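Local coordinates for tumor necrosis factor ligand superfamily member 9 (Mus musculus, PDB 6MKB), which is a tumor necrosis factor family cytokine that binds the receptor TNFRSF9 and induces the proliferation of activated peripheral blood T cells, at residues L13-Q18 with N155-G160; L64-S69 with W149-P154; L68-T73 with M110-V115. All coordinates share one frame; numbering follows the deposited sequence.

How the contacts relate
All three contacts lie in the extracellular TNF homology domain, in one curled antiparallel sheet whose strand 149-166 runs between strands 10-15 and 58-70, the latter also pairing with strand 115-125. Contact 1 joins the first strand to the last; contacts 2 and 3 start from strand 58-70, share Leu68 and Ser69 and fall in sequence between the two halves of contact 1. Centres lie about 7 Å apart for contacts 1 and 2, about 10 Å for 2 and 3, and about 17 Å for 1 and 3. Lys67, Ser69 and Asn155 bring all three to one sodium ion, and this ion with the shared residues ties together the ends of neighbouring strands 58-70, 115-125 and 149-166.

Contact 1. Residues L13-Q18 with N155-G160; sequences LLAKNQ and NTTSFG. With NA (sodium ion), chain O; SO4 (sulfate ion), chain M.
The first and last strands of the TNF homology domain pair here, within an antiparallel sheet of its jelly-roll sandwich. Leu13 and Phe159 form a hydrogen-bonded pair: Leu13 N gives its hydrogen to Phe159 O at 2.7 Å, nearly along the C=O axis, and Phe159 N returns a bond to Leu13 O at 3.1 Å. One step on, Leu14 and Ser158 face each other as a non-hydrogen-bonded pair. The regular pairing ends with the bond from Ala15 N to Thr157 O, 2.8 Å long and almost straight at 174°, the donor lying above the carbonyl plane.

Side chains alternate between the two faces of the sheet here. Leu13 and Phe159 run side by side on one face, with Leu13 CD1 4.1 Å from Phe159 CD2; Trp28 of strand 24-29 meets the Phe159 ring and touches Leu13 as well. On the face of Leu14 and Ser158, Leu14 CD2 rests against Ser158 CB at 3.9 Å, while the methyl CG2 of Thr156 comes within 3.8 Å of Leu14 CB and also reaches the carbonyl oxygen of Ala15. Ala15 CB lies 3.9 Å from Thr157 CB. The first torsion of Thr157 (chi1 -70°) puts OG1 beside its own backbone N and CG2 anti to it; the buried hydroxyl is satisfied by the main-chain N-H of Lys67 on strand 58-70.

Both segments then separate. Asn17 N meets a sulfate, probably from the crystallisation liquor, with its straighter bond going to sulfate O4, while Asn155 O binds sodium at 2.6 Å. This joining of the N-terminal strand to the C-terminal one, with strand 58-70 on the other side of the latter, is characteristic of the TNF fold.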
loop_
_atom_site.group_PDB
_atom_site.type_symbol
_atom_site.label_atom_id
_atom_site.label_comp_id
_atom_site.label_asym_id
_atom_site.label_seq_id
_atom_site.Cartn_x
_atom_site.Cartn_y
_atom_site.Cartn_z
ATOM N N LEU B 13 -2.009 9.144 9.943
ATOM C CA LEU B 13 -3.273 9.531 10.576
ATOM C C LEU B 13 -4.218 8.361 10.550
ATOM O O LEU B 13 -4.142 7.558 9.634
ATOM C CB LEU B 13 -3.905 10.761 9.879
ATOM C CG LEU B 13 -3.003 11.990 9.721
ATOM C CD1 LEU B 13 -3.707 13.082 8.983
ATOM C CD2 LEU B 13 -2.506 12.504 11.042
ATOM N N LEU B 14 -5.088 8.245 11.559
ATOM C CA LEU B 14 -6.063 7.154 11.675
ATOM C C LEU B 14 -7.444 7.757 11.615
ATOM O O LEU B 14 -7.719 8.741 12.294
ATOM C CB LEU B 14 -5.848 6.328 12.964
ATOM C CG LEU B 14 -4.436 5.754 13.221
ATOM C CD1 LEU B 14 -4.426 4.973 14.512
ATOM C CD2 LEU B 14 -3.961 4.852 12.076
ATOM N N ALA B 15 -8.287 7.221 10.734
ATOM C CA ALA B 15 -9.605 7.773 10.467
ATOM C C ALA B 15 -10.537 7.683 11.663
ATOM O O ALA B 15 -10.612 6.644 12.323
ATOM C CB ALA B 15 -10.227 7.068 9.265
ATOM N N LYS B 16 -11.271 8.775 11.922
ATOM C CA LYS B 16 -12.321 8.791 12.936
ATOM C C LYS B 16 -13.428 7.851 12.450
ATOM O O LYS B 16 -13.537 7.603 11.242
ATOM C CB LYS B 16 -12.837 10.207 13.165
ATOM C CG LYS B 16 -11.932 11.049 14.050
ATOM C CD LYS B 16 -12.648 12.307 14.490
ATOM C CE LYS B 16 -11.741 13.274 15.209
ATOM N NZ LYS B 16 -12.477 14.468 15.706
ATOM N N ASN B 17 -14.190 7.268 13.373
ATOM C CA ASN B 17 -15.230 6.311 13.018
ATOM C C ASN B 17 -16.289 6.904 12.086
ATOM O O ASN B 17 -16.590 8.096 12.128
ATOM C CB ASN B 17 -15.878 5.717 14.271
ATOM C CG ASN B 17 -15.060 4.601 14.877
ATOM O OD1 ASN B 17 -13.889 4.379 14.525
ATOM N ND2 ASN B 17 -15.655 3.869 15.804
ATOM N N GLN B 18 -16.807 6.044 11.218
ATOM C CA GLN B 18 -17.835 6.315 10.229
ATOM C C GLN B 18 -18.770 5.099 10.234
ATOM O O GLN B 18 -18.417 4.049 9.688
ATOM C CB GLN B 18 -17.158 6.559 8.865
ATOM C CG GLN B 18 -17.789 7.637 8.020
ATOM C CD GLN B 18 -17.636 9.012 8.600
ATOM O OE1 GLN B 18 -16.535 9.560 8.685
ATOM N NE2 GLN B 18 -18.757 9.604 8.992
ATOM N N ASN B 155 -10.138 -1.770 13.306
ATOM C CA ASN B 155 -9.717 -1.919 11.904
ATOM C C ASN B 155 -9.737 -0.532 11.277
ATOM O O ASN B 155 -10.626 -0.198 10.479
ATOM C CB ASN B 155 -10.626 -2.893 11.142
ATOM C CG ASN B 155 -10.668 -4.268 11.719
ATOM O OD1 ASN B 155 -9.640 -4.841 12.079
ATOM N ND2 ASN B 155 -11.868 -4.822 11.814
ATOM N N THR B 156 -8.781 0.299 11.698
ATOM C CA THR B 156 -8.747 1.697 11.333
ATOM C C THR B 156 -8.056 1.993 10.002
ATOM O O THR B 156 -6.901 1.643 9.788
ATOM C CB THR B 156 -8.097 2.522 12.438
ATOM O OG1 THR B 156 -8.164 1.789 13.656
ATOM C CG2 THR B 156 -8.759 3.865 12.608
ATOM N N THR B 157 -8.783 2.715 9.148
ATOM C CA THR B 157 -8.352 3.273 7.881
ATOM C C THR B 157 -7.262 4.328 8.212
ATOM O O THR B 157 -7.342 5.023 9.230
ATOM C CB THR B 157 -9.609 3.829 7.174
ATOM O OG1 THR B 157 -10.431 2.725 6.769
ATOM C CG2 THR B 157 -9.302 4.773 5.989
ATOM N N SER B 158 -6.224 4.380 7.394
ATOM C CA SER B 158 -5.121 5.294 7.627
ATOM C C SER B 158 -4.734 6.058 6.362
ATOM O O SER B 158 -5.032 5.663 5.229
ATOM C CB SER B 158 -3.910 4.543 8.170
ATOM O OG SER B 158 -3.452 3.578 7.229
ATOM N N PHE B 159 -4.103 7.195 6.587
ATOM C CA PHE B 159 -3.590 8.062 5.558
ATOM C C PHE B 159 -2.325 8.689 6.097
ATOM O O PHE B 159 -2.257 9.035 7.281
ATOM C CB PHE B 159 -4.652 9.093 5.161
ATOM C CG PHE B 159 -4.222 10.450 4.662
ATOM C CD1 PHE B 159 -3.469 10.575 3.494
ATOM C CD2 PHE B 159 -4.687 11.611 5.278
ATOM C CE1 PHE B 159 -3.091 11.842 3.017
ATOM C CE2 PHE B 159 -4.356 12.874 4.774
ATOM C CZ PHE B 159 -3.551 12.983 3.654
ATOM N N GLY B 160 -1.322 8.782 5.238
ATOM C CA GLY B 160 -0.064 9.417 5.596
ATOM C C GLY B 160 0.868 9.654 4.430
ATOM O O GLY B 160 0.484 9.486 3.269
HETATM NA NA NA O . -13.000 -0.528 9.552
HETATM S S SO4 M . -14.701 8.608 16.560
HETATM O O1 SO4 M . -15.262 9.051 15.256
HETATM O O2 SO4 M . -14.383 9.824 17.361
HETATM O O3 SO4 M . -15.735 7.816 17.283
HETATM O O4 SO4 M . -13.491 7.771 16.344
#

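Contact 2. Residues L64-S69 with W149-P154; sequences LELKLS and WELSYP. With NA (sodium ion), chain O.
A sodium ion lies where residues 149-154 cross strand 64-69 at a steep angle, the touching parts running 103° apart. Lys67 O binds it at 2.8 Å and Ser69 OG at 2.7 Å; Asn155 O, just beyond a cis peptide at Pro154, is the third protein ligand. Ser69 OG is anti to its carbonyl carbon (chi1 -65°), which turns it to the metal.

Between the two segments, sheet pairing is confined to Ser69 and Glu150. Ser69 N bonds to Glu150 O at 2.9 Å, nearly along the C=O axis, and Glu150 N returns a more bent bond in the plane of the Ser69 carbonyl. Apolar side chains fill the buried side. Leu151 CD2 touches Leu66 CD1 and Leu68 CD2, each at 3.8 Å, the two leucines of the strand being met by one methyl. Trp149 crosses Leu68 at about a right angle: its CE3 lies 3.7 Å from Leu68 CB, while Leu68 CD1 stands over one ring face, offset toward the rim.

All three protein ligands are neutral oxygens, two of them peptide carbonyls, so the ion probably offsets the carbonyl dipoles gathered where the two segments diverge.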
loop_
_atom_site.group_PDB
_atom_site.type_symbol
_atom_site.label_atom_id
_atom_site.label_comp_id
_atom_site.label_asym_id
_atom_site.label_seq_id
_atom_site.Cartn_x
_atom_site.Cartn_y
_atom_site.Cartn_z
ATOM N N LEU B 64 -2.475 5.484 1.399
ATOM C CA LEU B 64 -3.853 5.298 1.826
ATOM C C LEU B 64 -4.068 3.842 2.106
ATOM O O LEU B 64 -3.633 2.996 1.319
ATOM C CB LEU B 64 -4.852 5.752 0.765
ATOM C CG LEU B 64 -4.909 7.237 0.412
ATOM C CD1 LEU B 64 -5.758 7.455 -0.879
ATOM C CD2 LEU B 64 -5.486 8.062 1.569
ATOM N N GLU B 65 -4.755 3.540 3.215
ATOM C CA GLU B 65 -5.122 2.172 3.537
ATOM C C GLU B 65 -6.574 2.137 3.997
ATOM O O GLU B 65 -6.893 2.684 5.044
ATOM C CB GLU B 65 -4.192 1.570 4.579
ATOM C CG GLU B 65 -4.505 0.100 4.800
ATOM C CD GLU B 65 -3.470 -0.664 5.588
ATOM O OE1 GLU B 65 -3.707 -1.868 5.831
ATOM O OE2 GLU B 65 -2.434 -0.069 5.969
ATOM N N LEU B 66 -7.450 1.575 3.160
ATOM C CA LEU B 66 -8.866 1.443 3.419
ATOM C C LEU B 66 -9.143 0.142 4.127
ATOM O O LEU B 66 -8.748 -0.924 3.643
ATOM C CB LEU B 66 -9.678 1.505 2.117
ATOM C CG LEU B 66 -11.217 1.345 2.228
ATOM C CD1 LEU B 66 -11.843 2.468 3.073
ATOM C CD2 LEU B 66 -11.864 1.343 0.845
ATOM N N LYS B 67 -9.822 0.236 5.276
ATOM C CA LYS B 67 -10.250 -0.932 6.033
ATOM C C LYS B 67 -11.764 -0.841 6.171
ATOM O O LYS B 67 -12.260 -0.017 6.933
ATOM C CB LYS B 67 -9.513 -1.071 7.369
ATOM C CG LYS B 67 -8.026 -1.363 7.196
ATOM C CD LYS B 67 -7.435 -1.855 8.498
ATOM C CE LYS B 67 -5.939 -1.997 8.424
ATOM N NZ LYS B 67 -5.358 -2.282 9.758
ATOM N N LEU B 68 -12.484 -1.586 5.317
ATOM C CA LEU B 68 -13.945 -1.635 5.301
ATOM C C LEU B 68 -14.414 -2.757 6.144
ATOM O O LEU B 68 -14.143 -3.913 5.810
ATOM C CB LEU B 68 -14.485 -1.859 3.875
ATOM C CG LEU B 68 -14.727 -0.725 2.945
ATOM C CD1 LEU B 68 -15.437 -1.262 1.728
ATOM C CD2 LEU B 68 -15.557 0.367 3.593
ATOM N N SER B 69 -15.151 -2.450 7.194
ATOM C CA SER B 69 -15.689 -3.460 8.100
ATOM C C SER B 69 -17.153 -3.734 7.792
ATOM O O SER B 69 -17.944 -2.784 7.757
ATOM C CB SER B 69 -15.529 -3.015 9.545
ATOM O OG SER B 69 -14.157 -2.931 9.894
ATOM N N TRP B 149 -21.634 -1.375 5.494
ATOM C CA TRP B 149 -20.189 -1.219 5.686
ATOM C C TRP B 149 -19.916 -0.028 6.555
ATOM O O TRP B 149 -20.705 0.915 6.569
ATOM C CB TRP B 149 -19.441 -1.069 4.353
ATOM C CG TRP B 149 -19.532 -2.261 3.443
ATOM C CD1 TRP B 149 -20.428 -2.454 2.440
ATOM C CD2 TRP B 149 -18.694 -3.428 3.465
ATOM N NE1 TRP B 149 -20.175 -3.643 1.802
ATOM C CE2 TRP B 149 -19.112 -4.262 2.408
ATOM C CE3 TRP B 149 -17.585 -3.824 4.242
ATOM C CZ2 TRP B 149 -18.473 -5.484 2.114
ATOM C CZ3 TRP B 149 -16.935 -5.016 3.940
ATOM C CH2 TRP B 149 -17.380 -5.834 2.889
ATOM N N GLU B 150 -18.785 -0.052 7.269
ATOM C CA GLU B 150 -18.396 1.030 8.165
ATOM C C GLU B 150 -16.878 1.144 8.261
ATOM O O GLU B 150 -16.143 0.204 7.918
ATOM C CB GLU B 150 -18.996 0.803 9.578
ATOM C CG GLU B 150 -18.343 -0.340 10.348
ATOM C CD GLU B 150 -18.866 -0.654 11.731
ATOM O OE1 GLU B 150 -18.696 -1.813 12.166
ATOM O OE2 GLU B 150 -19.443 0.244 12.384
ATOM N N LEU B 151 -16.425 2.311 8.740
ATOM C CA LEU B 151 -15.029 2.586 9.048
ATOM C C LEU B 151 -14.967 2.673 10.540
ATOM O O LEU B 151 -15.528 3.610 11.097
ATOM C CB LEU B 151 -14.488 3.882 8.381
ATOM C CG LEU B 151 -14.604 4.060 6.868
ATOM C CD1 LEU B 151 -13.796 5.269 6.433
ATOM C CD2 LEU B 151 -14.126 2.825 6.113
ATOM N N SER B 152 -14.394 1.669 11.204
ATOM C CA SER B 152 -14.352 1.674 12.657
ATOM C C SER B 152 -13.023 1.215 13.243
ATOM O O SER B 152 -12.280 0.482 12.617
ATOM C CB SER B 152 -15.463 0.786 13.211
ATOM O OG SER B 152 -15.320 -0.569 12.814
ATOM N N TYR B 153 -12.760 1.627 14.472
ATOM C CA TYR B 153 -11.644 1.175 15.283
ATOM C C TYR B 153 -12.050 -0.220 15.847
ATOM O O TYR B 153 -13.234 -0.385 16.146
ATOM C CB TYR B 153 -11.379 2.200 16.399
ATOM C CG TYR B 153 -10.281 1.768 17.341
ATOM C CD1 TYR B 153 -8.948 2.054 17.063
ATOM C CD2 TYR B 153 -10.566 1.026 18.487
ATOM C CE1 TYR B 153 -7.929 1.614 17.900
ATOM C CE2 TYR B 153 -9.553 0.577 19.326
ATOM C CZ TYR B 153 -8.235 0.874 19.027
ATOM O OH TYR B 153 -7.215 0.438 19.827
ATOM N N PRO B 154 -11.185 -1.267 15.924
ATOM C CA PRO B 154 -9.724 -1.293 15.714
ATOM C C PRO B 154 -9.244 -1.535 14.278
ATOM O O PRO B 154 -8.040 -1.471 14.061
ATOM C CB PRO B 154 -9.272 -2.414 16.666
ATOM C CG PRO B 154 -10.406 -3.387 16.651
ATOM C CD PRO B 154 -11.661 -2.556 16.482
HETATM NA NA NA O . -13.000 -0.528 9.552
#

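Contact 3. Residues L68-T73 with M110-V115; sequences LSPTFT and MENKLV. With NA (sodium ion), chain O; SO4 (sulfate ion), chain N.
The far end of strand 58-70 meets the incoming turn of strand 115-125 in the antiparallel sheet of the TNF jelly roll, and side chains go alternately to its two faces. Leu68 and Val115 make one hydrogen-bonded pair: Leu68 N to Val115 O is 2.8 Å, and Val115 N to Leu68 O is 2.9 Å and nearly straight (172°), both donors lying in the carbonyl planes. Their side chains share a face, the CB atoms 4.0 Å apart, and Trp149 also touches Val115 on this face.

Leu114 is turned to the other face. With CG anti to its backbone N (chi1 166°), it lays CD1 alongside the neighbouring strand, 3.3 Å from Leu68 O and 3.6 Å from Ser69 OG. A methyl therefore borders the hydroxyl that binds sodium.

Beyond the pair, Pro70 takes over the contact with its ring. CG and CD lie against the peptide joining Lys113 to Leu114, CG being 3.7 Å from Lys113 C, while CB faces the side chain of Asn112. Asn112 is the centre of an inverse gamma turn that bends the chain sharply, by roughly a right angle, ahead of strand 115-125. Around this turn, Lys113 folds its ammonium back onto Glu111 in a salt bridge, NZ to OE1 2.8 Å, approaching from above the carboxylate plane; the same ammonium has a long, weak ion pair with Glu104 of the second subunit. A sulfate, probably from the crystallisation liquor and also held by His77, accepts the backbone N-H at the turn centre, Asn112 N to sulfate O1 being 2.8 Å.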
loop_
_atom_site.group_PDB
_atom_site.type_symbol
_atom_site.label_atom_id
_atom_site.label_comp_id
_atom_site.label_asym_id
_atom_site.label_seq_id
_atom_site.Cartn_x
_atom_site.Cartn_y
_atom_site.Cartn_z
ATOM N N LEU B 68 -12.484 -1.586 5.317
ATOM C CA LEU B 68 -13.945 -1.635 5.301
ATOM C C LEU B 68 -14.414 -2.757 6.144
ATOM O O LEU B 68 -14.143 -3.913 5.810
ATOM C CB LEU B 68 -14.485 -1.859 3.875
ATOM C CG LEU B 68 -14.727 -0.725 2.945
ATOM C CD1 LEU B 68 -15.437 -1.262 1.728
ATOM C CD2 LEU B 68 -15.557 0.367 3.593
ATOM N N SER B 69 -15.151 -2.450 7.194
ATOM C CA SER B 69 -15.689 -3.460 8.100
ATOM C C SER B 69 -17.153 -3.734 7.792
ATOM O O SER B 69 -17.944 -2.784 7.757
ATOM C CB SER B 69 -15.529 -3.015 9.545
ATOM O OG SER B 69 -14.157 -2.931 9.894
ATOM N N PRO B 70 -17.546 -5.024 7.601
ATOM C CA PRO B 70 -18.973 -5.330 7.366
ATOM C C PRO B 70 -19.772 -5.158 8.635
ATOM O O PRO B 70 -19.253 -5.443 9.717
ATOM C CB PRO B 70 -18.959 -6.791 6.900
ATOM C CG PRO B 70 -17.722 -7.375 7.483
ATOM C CD PRO B 70 -16.719 -6.259 7.618
ATOM N N THR B 71 -21.016 -4.670 8.521
ATOM C CA THR B 71 -21.880 -4.464 9.689
ATOM C C THR B 71 -22.836 -5.648 9.892
ATOM O O THR B 71 -22.892 -6.556 9.050
ATOM C CB THR B 71 -22.665 -3.166 9.563
ATOM O OG1 THR B 71 -23.558 -3.282 8.461
ATOM C CG2 THR B 71 -21.777 -1.943 9.453
ATOM N N PHE B 72 -23.610 -5.618 10.985
ATOM C CA PHE B 72 -24.612 -6.634 11.313
ATOM C C PHE B 72 -25.563 -6.902 10.133
ATOM O O PHE B 72 -25.878 -8.069 9.874
ATOM C CB PHE B 72 -25.427 -6.208 12.551
ATOM C CG PHE B 72 -26.423 -7.247 13.003
ATOM C CD1 PHE B 72 -26.034 -8.297 13.835
ATOM C CD2 PHE B 72 -27.748 -7.195 12.584
ATOM C CE1 PHE B 72 -26.948 -9.273 14.232
ATOM C CE2 PHE B 72 -28.645 -8.191 12.949
ATOM C CZ PHE B 72 -28.239 -9.219 13.777
ATOM N N THR B 73 -26.034 -5.835 9.437
ATOM C CA THR B 73 -27.000 -5.939 8.331
ATOM C C THR B 73 -26.385 -6.498 7.045
ATOM O O THR B 73 -27.136 -6.800 6.102
ATOM C CB THR B 73 -27.634 -4.568 8.048
ATOM O OG1 THR B 73 -26.604 -3.609 7.793
ATOM C CG2 THR B 73 -28.549 -4.096 9.174
ATOM N N MET B 110 -17.469 -11.074 -3.947
ATOM C CA MET B 110 -18.057 -10.450 -2.754
ATOM C C MET B 110 -18.125 -11.418 -1.579
ATOM O O MET B 110 -18.496 -12.566 -1.791
ATOM C CB MET B 110 -19.473 -9.976 -3.078
ATOM C CG MET B 110 -19.562 -8.511 -3.399
ATOM S SD MET B 110 -21.108 -8.193 -4.286
ATOM C CE MET B 110 -22.234 -8.386 -3.021
ATOM N N GLU B 111 -17.795 -10.951 -0.341
ATOM C CA GLU B 111 -17.841 -11.722 0.923
ATOM C C GLU B 111 -18.299 -10.859 2.101
ATOM O O GLU B 111 -18.232 -9.640 2.044
ATOM C CB GLU B 111 -16.469 -12.327 1.268
ATOM C CG GLU B 111 -15.945 -13.367 0.291
ATOM C CD GLU B 111 -14.611 -13.984 0.656
ATOM O OE1 GLU B 111 -13.679 -13.230 1.022
ATOM O OE2 GLU B 111 -14.490 -15.225 0.555
ATOM N N ASN B 112 -18.762 -11.493 3.173
ATOM C CA ASN B 112 -19.179 -10.838 4.427
ATOM C C ASN B 112 -17.940 -10.775 5.318
ATOM O O ASN B 112 -17.882 -11.412 6.360
ATOM C CB ASN B 112 -20.299 -11.666 5.072
ATOM C CG ASN B 112 -21.054 -11.011 6.204
ATOM O OD1 ASN B 112 -22.124 -11.498 6.589
ATOM N ND2 ASN B 112 -20.532 -9.927 6.789
ATOM N N LYS B 113 -16.925 -10.076 4.867
ATOM C CA LYS B 113 -15.630 -10.099 5.507
ATOM C C LYS B 113 -14.968 -8.717 5.385
ATOM O O LYS B 113 -15.373 -7.921 4.542
ATOM C CB LYS B 113 -14.809 -11.207 4.790
ATOM C CG LYS B 113 -13.590 -11.736 5.526
ATOM C CD LYS B 113 -12.511 -12.231 4.553
ATOM C CE LYS B 113 -12.647 -13.687 4.170
ATOM N NZ LYS B 113 -11.819 -14.025 2.974
ATOM N N LEU B 114 -13.998 -8.415 6.266
ATOM C CA LEU B 114 -13.244 -7.159 6.273
ATOM C C LEU B 114 -12.488 -7.026 4.970
ATOM O O LEU B 114 -11.922 -8.004 4.472
ATOM C CB LEU B 114 -12.263 -7.094 7.492
ATOM C CG LEU B 114 -11.149 -5.991 7.487
ATOM C CD1 LEU B 114 -11.699 -4.599 7.848
ATOM C CD2 LEU B 114 -9.963 -6.392 8.388
ATOM N N VAL B 115 -12.516 -5.826 4.399
ATOM C CA VAL B 115 -11.798 -5.533 3.165
ATOM C C VAL B 115 -10.643 -4.617 3.563
ATOM O O VAL B 115 -10.875 -3.545 4.114
ATOM C CB VAL B 115 -12.714 -4.925 2.056
ATOM C CG1 VAL B 115 -11.887 -4.486 0.863
ATOM C CG2 VAL B 115 -13.804 -5.900 1.610
HETATM NA NA NA O . -13.000 -0.528 9.552
HETATM S S SO4 N . -19.782 -15.201 3.407
HETATM O O1 SO4 N . -18.645 -14.260 3.543
HETATM O O2 SO4 N . -21.066 -14.465 3.319
HETATM O O3 SO4 N . -19.830 -16.109 4.580
HETATM O O4 SO4 N . -19.583 -15.989 2.166
#